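Local coordinates for protein alpha-fucosidase GH29 (Fusarium graminearum, PDB 4PSR) that acts as a family GH29 alpha-L-fucosidase with a TIM-barrel catalytic domain, probably hydrolysing alpha-1,6-linked fucose from the reducing-end N-acetylglucosamine of glycoprotein carbohydrates, at residues 173-177 with 226-230; 207-212 with 249-255; 204-208 with 243-248. All coordinates share one frame; numbering follows the deposited sequence.

Interaction 1. Residues 173-177 with 226-230; sequences AYNYN and DFSLD. With FUL (beta-L-fucopyranose), chain M; MAN (alpha-D-mannopyranose), chain D.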
loop_
_atom_site.group_PDB
_atom_site.type_symbol
_atom_site.label_atom_id
_atom_site.label_comp_id
_atom_site.label_asym_id
_atom_site.label_seq_id
_atom_site.Cartn_x
_atom_site.Cartn_y
_atom_site.Cartn_z
ATOM N N ALA A 173 7.761 11.346 12.855
ATOM C CA ALA A 173 8.642 10.707 13.850
ATOM C C ALA A 173 10.108 10.851 13.516
ATOM O O ALA A 173 10.931 11.129 14.419
ATOM C CB ALA A 173 8.299 9.255 14.005
ATOM N N TYR A 174 10.510 10.651 12.263
ATOM C CA TYR A 174 11.945 10.659 11.961
ATOM C C TYR A 174 12.527 12.069 12.056
ATOM O O TYR A 174 13.740 12.264 12.245
ATOM C CB TYR A 174 12.217 10.008 10.600
ATOM C CG TYR A 174 13.661 9.861 10.213
ATOM C CD1 TYR A 174 14.625 9.440 11.131
ATOM C CD2 TYR A 174 14.058 10.059 8.904
ATOM C CE1 TYR A 174 15.933 9.294 10.753
ATOM C CE2 TYR A 174 15.382 9.912 8.516
ATOM C CZ TYR A 174 16.314 9.507 9.442
ATOM O OH TYR A 174 17.625 9.377 9.005
ATOM N N ASN A 175 11.648 13.073 12.010
ATOM C CA ASN A 175 12.058 14.459 12.185
ATOM C C ASN A 175 13.003 14.697 13.373
ATOM O O ASN A 175 13.964 15.465 13.232
ATOM C CB ASN A 175 10.798 15.343 12.322
ATOM C CG ASN A 175 11.118 16.761 12.698
ATOM O OD1 ASN A 175 10.997 17.133 13.871
ATOM N ND2 ASN A 175 11.565 17.560 11.734
ATOM N N TYR A 176 12.719 14.060 14.499
ATOM C CA TYR A 176 13.520 14.236 15.706
ATOM C C TYR A 176 14.289 12.991 16.072
ATOM O O TYR A 176 14.838 12.919 17.190
ATOM C CB TYR A 176 12.659 14.705 16.879
ATOM C CG TYR A 176 11.558 13.780 17.372
ATOM C CD1 TYR A 176 10.279 13.799 16.786
ATOM C CD2 TYR A 176 11.751 12.951 18.494
ATOM C CE1 TYR A 176 9.275 13.013 17.270
ATOM C CE2 TYR A 176 10.730 12.132 18.969
ATOM C CZ TYR A 176 9.489 12.194 18.371
ATOM O OH TYR A 176 8.451 11.421 18.846
ATOM N N ASN A 177 14.320 12.009 15.166
ATOM C CA ASN A 177 15.048 10.748 15.373
ATOM C C ASN A 177 16.188 10.590 14.384
ATOM O O ASN A 177 16.659 9.486 14.171
ATOM C CB ASN A 177 14.101 9.532 15.340
ATOM C CG ASN A 177 13.400 9.315 16.646
ATOM O OD1 ASN A 177 14.024 8.851 17.618
ATOM N ND2 ASN A 177 12.122 9.611 16.709
ATOM N N ASP A 226 4.829 6.884 8.718
ATOM C CA ASP A 226 6.144 6.408 8.333
ATOM C C ASP A 226 6.887 5.819 9.545
ATOM O O ASP A 226 6.364 5.800 10.638
ATOM C CB ASP A 226 6.956 7.545 7.679
ATOM C CG ASP A 226 7.910 7.057 6.614
ATOM O OD1 ASP A 226 8.182 5.818 6.579
ATOM O OD2 ASP A 226 8.395 7.874 5.827
ATOM N N PHE A 227 8.099 5.355 9.275
ATOM C CA PHE A 227 8.934 4.617 10.233
ATOM C C PHE A 227 9.422 5.498 11.379
ATOM O O PHE A 227 9.136 6.696 11.430
ATOM C CB PHE A 227 10.129 3.978 9.508
ATOM C CG PHE A 227 11.264 4.915 9.232
ATOM C CD1 PHE A 227 12.422 4.857 9.980
ATOM C CD2 PHE A 227 11.195 5.866 8.227
ATOM C CE1 PHE A 227 13.489 5.728 9.742
ATOM C CE2 PHE A 227 12.263 6.733 7.986
ATOM C CZ PHE A 227 13.416 6.658 8.752
ATOM N N SER A 228 10.189 4.890 12.285
ATOM C CA SER A 228 10.706 5.524 13.517
ATOM C C SER A 228 9.609 5.651 14.570
ATOM O O SER A 228 9.731 6.463 15.498
ATOM C CB SER A 228 11.418 6.850 13.259
ATOM O OG SER A 228 12.170 7.206 14.425
ATOM N N LEU A 229 8.561 4.831 14.477
ATOM C CA LEU A 229 7.615 4.679 15.565
ATOM C C LEU A 229 8.249 3.803 16.678
ATOM O O LEU A 229 8.190 4.156 17.870
ATOM C CB LEU A 229 6.268 4.087 15.079
ATOM C CG LEU A 229 5.552 4.905 13.976
ATOM C CD1 LEU A 229 4.259 4.227 13.654
ATOM C CD2 LEU A 229 5.308 6.348 14.411
ATOM N N ASP A 230 8.815 2.666 16.268
ATOM C CA ASP A 230 9.700 1.839 17.133
ATOM C C ASP A 230 10.472 0.941 16.189
ATOM O O ASP A 230 10.130 -0.246 16.024
ATOM C CB ASP A 230 8.911 1.040 18.179
ATOM C CG ASP A 230 9.813 0.278 19.171
ATOM O OD1 ASP A 230 11.038 0.564 19.156
ATOM O OD2 ASP A 230 9.248 -0.573 19.924
HETATM C C1 FUL M . 10.065 6.458 3.367
HETATM C C2 FUL M . 10.428 7.926 3.454
HETATM O O2 FUL M . 11.701 8.138 4.085
HETATM C C3 FUL M . 10.447 8.433 2.036
HETATM O O3 FUL M . 10.855 9.783 2.039
HETATM C C4 FUL M . 9.055 8.273 1.481
HETATM O O4 FUL M . 8.158 9.108 2.208
HETATM C C5 FUL M . 8.639 6.811 1.576
HETATM C C6 FUL M . 7.219 6.569 1.112
HETATM O O5 FUL M . 8.746 6.300 2.902
HETATM O O1 FUL M . 10.117 5.910 4.659
HETATM C C1 MAN D . 13.003 -2.371 24.313
HETATM C C2 MAN D . 11.728 -1.601 24.030
HETATM C C3 MAN D . 11.455 -1.550 22.529
HETATM C C4 MAN D . 12.678 -1.116 21.732
HETATM C C5 MAN D . 13.931 -1.881 22.176
HETATM C C6 MAN D . 15.247 -1.349 21.570
HETATM O O2 MAN D . 11.861 -0.248 24.440
HETATM O O3 MAN D . 10.373 -0.694 22.270
HETATM O O4 MAN D . 12.448 -1.416 20.363
HETATM O O5 MAN D . 14.062 -1.796 23.605
HETATM O O6 MAN D . 15.294 0.071 21.726
HETATM O O HOH W 1 6.268 8.746 11.114
HETATM O O HOH W 2 8.931 9.157 10.239
#
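At the mouth of the TIM barrel, where the loop and short helix after strand 165-170 meet the loop after strand 222-225 beside bound fucose, Y174 and F227 bring their rings together. CZ of F227 sits over one face of Y174, displaced toward the rim, with CZ of F227 3.5 Å from CD2 of Y174. The planes are inclined by 46°, so the pair is neither a parallel stack nor a T. F227 has its CG between the backbone N and the carbonyl carbon (chi1 80°), a crowded position that swings the ring up to Y174. H127 packs edge-to-face with the same tyrosine.

Behind the rings the backbones approach closely. The methyl of A173 rests on a carbonyl, its CB 3.5 Å from O of S228, and a water ties the two segments: it accepts from N of Y174 at 3.0 Å and donates to O of F227 at 2.7 Å. N177 lies alongside S228, its CB 3.2 Å from OG of S228. The amide of N177 turns back into its own segment, where ND2 donates to O of A173 at 3.0 Å on a nearly straight line (166°), arriving from above the carbonyl plane; ND2 also bonds A243, and OD1 is held by R200.

D226 is a polar link to the sugar, its OD1 accepting from O1 of fucose at 2.7 Å. Four residues further, both carboxylate oxygens of D230 accept from hydroxyls of a glycan mannose.

Direct contacts between the segments are thus van der Waals, with water bridging two backbone groups. On D226, the fucose hydroxyl, K272 and the N-H of F227, anti and tilted out of the carboxylate plane, share OD1 while H171 holds OD2, which probably limits rotation of the carboxylate.

Interaction 2. Residues 207-212 with 249-255; sequences WFDKHR and RLEFLAY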
loop_
_atom_site.group_PDB
_atom_site.type_symbol
_atom_site.label_atom_id
_atom_site.label_comp_id
_atom_site.label_asym_id
_atom_site.label_seq_id
_atom_site.Cartn_x
_atom_site.Cartn_y
_atom_site.Cartn_z
ATOM N N TRP A 207 4.642 15.008 18.580
ATOM C CA TRP A 207 4.259 13.969 17.608
ATOM C C TRP A 207 2.773 13.680 17.723
ATOM O O TRP A 207 2.036 13.631 16.723
ATOM C CB TRP A 207 5.082 12.700 17.854
ATOM C CG TRP A 207 4.718 11.550 16.940
ATOM C CD1 TRP A 207 5.260 11.264 15.718
ATOM C CD2 TRP A 207 3.739 10.541 17.200
ATOM N NE1 TRP A 207 4.648 10.137 15.189
ATOM C CE2 TRP A 207 3.704 9.683 16.063
ATOM C CE3 TRP A 207 2.871 10.286 18.266
ATOM C CZ2 TRP A 207 2.863 8.565 15.997
ATOM C CZ3 TRP A 207 2.027 9.190 18.192
ATOM C CH2 TRP A 207 2.025 8.339 17.053
ATOM N N PHE A 208 2.323 13.491 18.959
ATOM C CA PHE A 208 0.921 13.263 19.254
ATOM C C PHE A 208 0.054 14.488 18.951
ATOM O O PHE A 208 -0.996 14.369 18.295
ATOM C CB PHE A 208 0.700 12.842 20.717
ATOM C CG PHE A 208 -0.742 12.832 21.111
ATOM C CD1 PHE A 208 -1.528 11.720 20.879
ATOM C CD2 PHE A 208 -1.335 13.939 21.677
ATOM C CE1 PHE A 208 -2.880 11.714 21.212
ATOM C CE2 PHE A 208 -2.673 13.927 22.002
ATOM C CZ PHE A 208 -3.442 12.806 21.766
ATOM N N ASP A 209 0.504 15.663 19.385
ATOM C CA ASP A 209 -0.302 16.876 19.219
ATOM C C ASP A 209 -0.516 17.180 17.729
ATOM O O ASP A 209 -1.577 17.653 17.327
ATOM C CB ASP A 209 0.348 18.083 19.890
ATOM C CG ASP A 209 0.294 18.024 21.413
ATOM O OD1 ASP A 209 -0.494 17.240 21.959
ATOM O OD2 ASP A 209 1.028 18.812 22.039
ATOM N N LYS A 210 0.496 16.927 16.898
ATOM C CA LYS A 210 0.360 17.105 15.453
ATOM C C LYS A 210 -0.721 16.174 14.891
ATOM O O LYS A 210 -1.616 16.598 14.119
ATOM C CB LYS A 210 1.700 16.875 14.758
ATOM C CG LYS A 210 2.666 18.035 14.871
ATOM C CD LYS A 210 4.073 17.635 14.422
ATOM C CE LYS A 210 4.989 18.837 14.273
ATOM N NZ LYS A 210 6.290 18.392 13.701
ATOM N N HIS A 211 -0.646 14.884 15.226
ATOM C CA HIS A 211 -1.691 13.952 14.809
ATOM C C HIS A 211 -3.083 14.379 15.263
ATOM O O HIS A 211 -4.023 14.378 14.476
ATOM C CB HIS A 211 -1.468 12.564 15.397
ATOM C CG HIS A 211 -0.637 11.638 14.579
ATOM N ND1 HIS A 211 -0.795 11.512 13.214
ATOM C CD2 HIS A 211 0.302 10.733 14.943
ATOM C CE1 HIS A 211 0.007 10.559 12.776
ATOM N NE2 HIS A 211 0.685 10.067 13.805
ATOM N N ARG A 212 -3.210 14.729 16.534
ATOM C CA ARG A 212 -4.497 15.091 17.116
ATOM C C ARG A 212 -5.121 16.301 16.414
ATOM O O ARG A 212 -6.310 16.302 16.073
ATOM C CB ARG A 212 -4.332 15.377 18.612
ATOM C CG ARG A 212 -5.533 16.083 19.229
ATOM C CD ARG A 212 -5.560 15.993 20.743
ATOM N NE ARG A 212 -4.369 16.603 21.312
ATOM C CZ ARG A 212 -4.164 16.803 22.606
ATOM N NH1 ARG A 212 -3.034 17.364 23.004
ATOM N NH2 ARG A 212 -5.074 16.435 23.496
ATOM N N ARG A 249 2.352 6.863 21.425
ATOM C CA ARG A 249 1.775 6.004 20.381
ATOM C C ARG A 249 0.422 5.464 20.765
ATOM O O ARG A 249 -0.525 5.517 19.990
ATOM C CB ARG A 249 2.749 4.876 20.059
ATOM C CG ARG A 249 3.931 5.322 19.256
ATOM C CD ARG A 249 4.866 4.185 18.963
ATOM N NE ARG A 249 5.853 3.913 20.009
ATOM C CZ ARG A 249 6.122 2.713 20.513
ATOM N NH1 ARG A 249 5.412 1.642 20.227
ATOM N NH2 ARG A 249 7.116 2.598 21.387
ATOM N N LEU A 250 0.301 4.981 21.995
ATOM C CA LEU A 250 -0.943 4.429 22.478
ATOM C C LEU A 250 -2.021 5.508 22.611
ATOM O O LEU A 250 -3.196 5.240 22.352
ATOM C CB LEU A 250 -0.738 3.726 23.830
ATOM C CG LEU A 250 -0.036 2.381 23.711
ATOM C CD1 LEU A 250 0.371 1.906 25.103
ATOM C CD2 LEU A 250 -0.983 1.381 23.071
ATOM N N GLU A 251 -1.621 6.720 23.005
ATOM C CA GLU A 251 -2.584 7.812 23.127
ATOM C C GLU A 251 -3.118 8.217 21.732
ATOM O O GLU A 251 -4.295 8.518 21.581
ATOM C CB GLU A 251 -1.932 8.993 23.854
ATOM C CG GLU A 251 -1.810 8.736 25.368
ATOM C CD GLU A 251 -0.909 9.702 26.101
ATOM O OE1 GLU A 251 -0.331 10.601 25.480
ATOM O OE2 GLU A 251 -0.775 9.543 27.338
ATOM N N PHE A 252 -2.230 8.220 20.731
ATOM C CA PHE A 252 -2.669 8.435 19.345
ATOM C C PHE A 252 -3.699 7.393 18.895
ATOM O O PHE A 252 -4.778 7.756 18.370
ATOM C CB PHE A 252 -1.495 8.420 18.362
ATOM C CG PHE A 252 -1.955 8.272 16.939
ATOM C CD1 PHE A 252 -2.629 9.304 16.284
ATOM C CD2 PHE A 252 -1.781 7.065 16.272
ATOM C CE1 PHE A 252 -3.098 9.137 14.977
ATOM C CE2 PHE A 252 -2.237 6.887 14.967
ATOM C CZ PHE A 252 -2.900 7.920 14.323
ATOM N N LEU A 253 -3.392 6.103 19.077
ATOM C CA LEU A 253 -4.287 5.045 18.637
ATOM C C LEU A 253 -5.654 5.185 19.308
ATOM O O LEU A 253 -6.700 5.133 18.650
ATOM C CB LEU A 253 -3.646 3.662 18.912
ATOM C CG LEU A 253 -2.388 3.352 18.108
ATOM C CD1 LEU A 253 -1.707 2.082 18.621
ATOM C CD2 LEU A 253 -2.738 3.199 16.607
ATOM N N ALA A 254 -5.655 5.334 20.634
ATOM C CA ALA A 254 -6.931 5.486 21.332
ATOM C C ALA A 254 -7.706 6.733 20.883
ATOM O O ALA A 254 -8.914 6.669 20.662
ATOM C CB ALA A 254 -6.735 5.492 22.863
ATOM N N TYR A 255 -6.996 7.857 20.715
ATOM C CA TYR A 255 -7.658 9.092 20.301
ATOM C C TYR A 255 -8.310 8.970 18.928
ATOM O O TYR A 255 -9.483 9.280 18.751
ATOM C CB TYR A 255 -6.694 10.265 20.346
ATOM C CG TYR A 255 -7.345 11.618 20.227
ATOM C CD1 TYR A 255 -7.665 12.352 21.359
ATOM C CD2 TYR A 255 -7.636 12.180 18.992
ATOM C CE1 TYR A 255 -8.249 13.594 21.274
ATOM C CE2 TYR A 255 -8.208 13.436 18.895
ATOM C CZ TYR A 255 -8.517 14.131 20.058
ATOM O OH TYR A 255 -9.090 15.386 20.000
#
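F208 and F252 hold CG anti to the backbone N (chi1 170° in F208), which sends the ring of F208 toward helix 246-263 and that of F252 inward, toward the barrel. Helices 200-218 and 246-263 are neighbours on the outside of the TIM barrel, and the axes of the two segments run almost parallel, 13° apart and 9.6 Å at closest approach.

F252 packs against both H211 and W207. It meets the imidazole face to face, centroids 4.1 Å apart, and the closest atoms are CG of H211 and CD1 of F252 at 3.5 Å. The side chains of W207 and F252 cross at about a right angle, the rings forming an oblique pair, with the far corner CZ3 of W207 lying 3.6 Å from CB of F252. CD2 of H211 in turn stands over one face of the indole, so the three rings form a compact aromatic cluster that leans on I223 and N225 of barrel strand 222-225.

The next residue, F208, presents its edge. Its CD1 is 3.6 Å from N of F252 and its CE1 3.5 Å from O of E251, both near the ring plane, and the edge continues into an offset edge-to-face pair with Y255, whose plane is turned by 88°.

Polar ends point elsewhere: OH of Y255 bonds D216, the carboxylate of E251 pairs with K248, and NE2 of H211 reaches N225 weakly. Between the two segments the adhesion of helices 200-218 and 246-263 therefore rests on ring shape and dispersion, the weak polarity of ring C-H groups against a carbonyl and a phenol face probably adding a little directionality.

Interaction 3. Residues 204-208 with 243-248; sequences DQLWF and AVDEQK. With MAN (alpha-D-mannopyranose), chain B.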
loop_
_atom_site.group_PDB
_atom_site.type_symbol
_atom_site.label_atom_id
_atom_site.label_comp_id
_atom_site.label_asym_id
_atom_site.label_seq_id
_atom_site.Cartn_x
_atom_site.Cartn_y
_atom_site.Cartn_z
ATOM N N ASP A 204 8.120 14.104 21.675
ATOM C CA ASP A 204 7.148 13.017 21.750
ATOM C C ASP A 204 5.731 13.580 21.899
ATOM O O ASP A 204 4.771 13.117 21.283
ATOM C CB ASP A 204 7.494 12.030 22.888
ATOM C CG ASP A 204 8.663 11.107 22.547
ATOM O OD1 ASP A 204 8.720 10.604 21.405
ATOM O OD2 ASP A 204 9.519 10.891 23.450
ATOM N N GLN A 205 5.585 14.597 22.731
ATOM C CA GLN A 205 4.303 15.243 22.886
ATOM C C GLN A 205 3.845 15.903 21.579
ATOM O O GLN A 205 2.649 15.815 21.243
ATOM C CB GLN A 205 4.359 16.286 24.031
ATOM C CG GLN A 205 3.041 16.999 24.272
ATOM C CD GLN A 205 2.005 16.075 24.900
ATOM O OE1 GLN A 205 2.247 15.503 25.965
ATOM N NE2 GLN A 205 0.850 15.930 24.267
ATOM N N LEU A 206 4.756 16.560 20.882
ATOM C CA LEU A 206 4.467 17.227 19.621
ATOM C C LEU A 206 4.068 16.207 18.560
ATOM O O LEU A 206 3.186 16.502 17.720
ATOM C CB LEU A 206 5.665 18.079 19.182
ATOM C CG LEU A 206 5.493 18.868 17.888
ATOM C CD1 LEU A 206 4.368 19.897 18.020
ATOM C CD2 LEU A 206 6.788 19.574 17.513
ATOM N N TRP A 207 4.642 15.008 18.580
ATOM C CA TRP A 207 4.259 13.969 17.608
ATOM C C TRP A 207 2.773 13.680 17.723
ATOM O O TRP A 207 2.036 13.631 16.723
ATOM C CB TRP A 207 5.082 12.700 17.854
ATOM C CG TRP A 207 4.718 11.550 16.940
ATOM C CD1 TRP A 207 5.260 11.264 15.718
ATOM C CD2 TRP A 207 3.739 10.541 17.200
ATOM N NE1 TRP A 207 4.648 10.137 15.189
ATOM C CE2 TRP A 207 3.704 9.683 16.063
ATOM C CE3 TRP A 207 2.871 10.286 18.266
ATOM C CZ2 TRP A 207 2.863 8.565 15.997
ATOM C CZ3 TRP A 207 2.027 9.190 18.192
ATOM C CH2 TRP A 207 2.025 8.339 17.053
ATOM N N PHE A 208 2.323 13.491 18.959
ATOM C CA PHE A 208 0.921 13.263 19.254
ATOM C C PHE A 208 0.054 14.488 18.951
ATOM O O PHE A 208 -0.996 14.369 18.295
ATOM C CB PHE A 208 0.700 12.842 20.717
ATOM C CG PHE A 208 -0.742 12.832 21.111
ATOM C CD1 PHE A 208 -1.528 11.720 20.879
ATOM C CD2 PHE A 208 -1.335 13.939 21.677
ATOM C CE1 PHE A 208 -2.880 11.714 21.212
ATOM C CE2 PHE A 208 -2.673 13.927 22.002
ATOM C CZ PHE A 208 -3.442 12.806 21.766
ATOM N N ALA A 243 12.505 5.926 17.552
ATOM C CA ALA A 243 11.220 5.609 18.122
ATOM C C ALA A 243 10.489 6.827 18.642
ATOM O O ALA A 243 11.103 7.862 18.915
ATOM C CB ALA A 243 11.398 4.588 19.302
ATOM N N VAL A 244 9.190 6.641 18.819
ATOM C CA VAL A 244 8.293 7.551 19.533
ATOM C C VAL A 244 7.946 6.916 20.878
ATOM O O VAL A 244 7.748 5.715 20.989
ATOM C CB VAL A 244 6.981 7.830 18.713
ATOM C CG1 VAL A 244 5.991 8.664 19.522
ATOM C CG2 VAL A 244 7.305 8.491 17.381
ATOM N N ASP A 245 7.896 7.731 21.918
ATOM C CA ASP A 245 7.475 7.227 23.208
ATOM C C ASP A 245 6.219 6.332 23.124
ATOM O O ASP A 245 5.199 6.690 22.498
ATOM C CB ASP A 245 7.223 8.407 24.133
ATOM C CG ASP A 245 6.774 7.968 25.488
ATOM O OD1 ASP A 245 7.641 7.473 26.238
ATOM O OD2 ASP A 245 5.564 8.087 25.762
ATOM N N GLU A 246 6.254 5.172 23.768
ATOM C CA GLU A 246 5.193 4.206 23.692
ATOM C C GLU A 246 3.845 4.739 24.153
ATOM O O GLU A 246 2.824 4.472 23.527
ATOM C CB GLU A 246 5.554 2.940 24.499
ATOM C CG GLU A 246 4.541 1.827 24.369
ATOM C CD GLU A 246 4.694 0.731 25.399
ATOM O OE1 GLU A 246 4.436 -0.425 25.038
ATOM O OE2 GLU A 246 5.037 1.027 26.562
ATOM N N GLN A 247 3.855 5.502 25.243
ATOM C CA GLN A 247 2.645 6.090 25.787
ATOM C C GLN A 247 1.971 6.993 24.744
ATOM O O GLN A 247 0.752 6.977 24.577
ATOM C CB GLN A 247 2.964 6.882 27.067
ATOM C CG GLN A 247 1.773 7.537 27.705
ATOM C CD GLN A 247 2.012 7.972 29.151
ATOM O OE1 GLN A 247 3.144 7.992 29.640
ATOM N NE2 GLN A 247 0.936 8.325 29.839
ATOM N N LYS A 248 2.784 7.771 24.042
ATOM C CA LYS A 248 2.274 8.703 23.035
ATOM C C LYS A 248 1.704 7.951 21.823
ATOM O O LYS A 248 0.664 8.345 21.257
ATOM C CB LYS A 248 3.326 9.730 22.641
ATOM C CG LYS A 248 3.653 10.735 23.795
ATOM C CD LYS A 248 2.467 11.573 24.101
ATOM C CE LYS A 248 2.672 12.490 25.267
ATOM N NZ LYS A 248 2.153 11.875 26.489
HETATM C C1 MAN B . 8.879 1.831 26.865
HETATM C C2 MAN B . 8.245 2.457 28.110
HETATM C C3 MAN B . 8.288 1.434 29.259
HETATM C C4 MAN B . 7.604 0.111 28.823
HETATM C C5 MAN B . 8.305 -0.420 27.542
HETATM C C6 MAN B . 7.649 -1.656 26.917
HETATM O O2 MAN B . 6.881 2.731 27.857
HETATM O O3 MAN B . 7.715 1.954 30.440
HETATM O O4 MAN B . 7.704 -0.855 29.857
HETATM O O5 MAN B . 8.284 0.620 26.511
HETATM O O6 MAN B . 8.339 -1.965 25.684
#
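D204 and D245 supply the polar contact by which helix 200-218 holds the start of helix 246-263. N of D245 donates to OD1 of D204 at 3.0 Å on an almost straight line (174°), meeting the oxygen from well above the carboxylate plane; the same OD1 also accepts from OH of Y176. D245 is the N-cap of its helix: OD2 of D245 accepts from N of K248 at 3.3 Å, on the anti side.

Among the apolar contacts, V244 lays both methyls on one face of the indole of W207. CG2 of V244 stands 3.8 Å from the centroid of the five-membered ring of W207, only 8° off its normal, a CH-pi contact, while CG1 covers the six-membered side. This is the face opposite the one that H211 meets.

Van der Waals contacts complete the set. Bent at chi2 (-65°), the chain of K248 runs past O of D204, and its CE comes to 3.1 Å from OE1 of Q205; NZ pairs with E251, and NE2 of Q205 with D209.

One aspartate thus fixes the backbone of the N-cap residue, whose carboxylate in turn caps the helix, flanked by the V244-W207 contact and the aliphatic chain of K248.

How the interactions relate
From the N terminus, the chain leaves strand 165-170 into 173-177, runs along helix 200-218, returns through strand 222-225 to 226-230, and then passes by 243-248 into helix 246-263. Interaction 1 closes a loop of 48 residues that contains 204-212; interactions 2 and 3 both start there and end beyond 230, so each crosses interaction 1. They share W207 and F208, are tied by R249 bonding back to V244, and follow one helix pair from its N-terminal end toward its C-terminal part. Interactions 1 and 3 are physically joined: Y176 reaches D204, and L229 O accepts from V244 N. Two consecutive beta-alpha units and the fucose-side loops are thereby bound together.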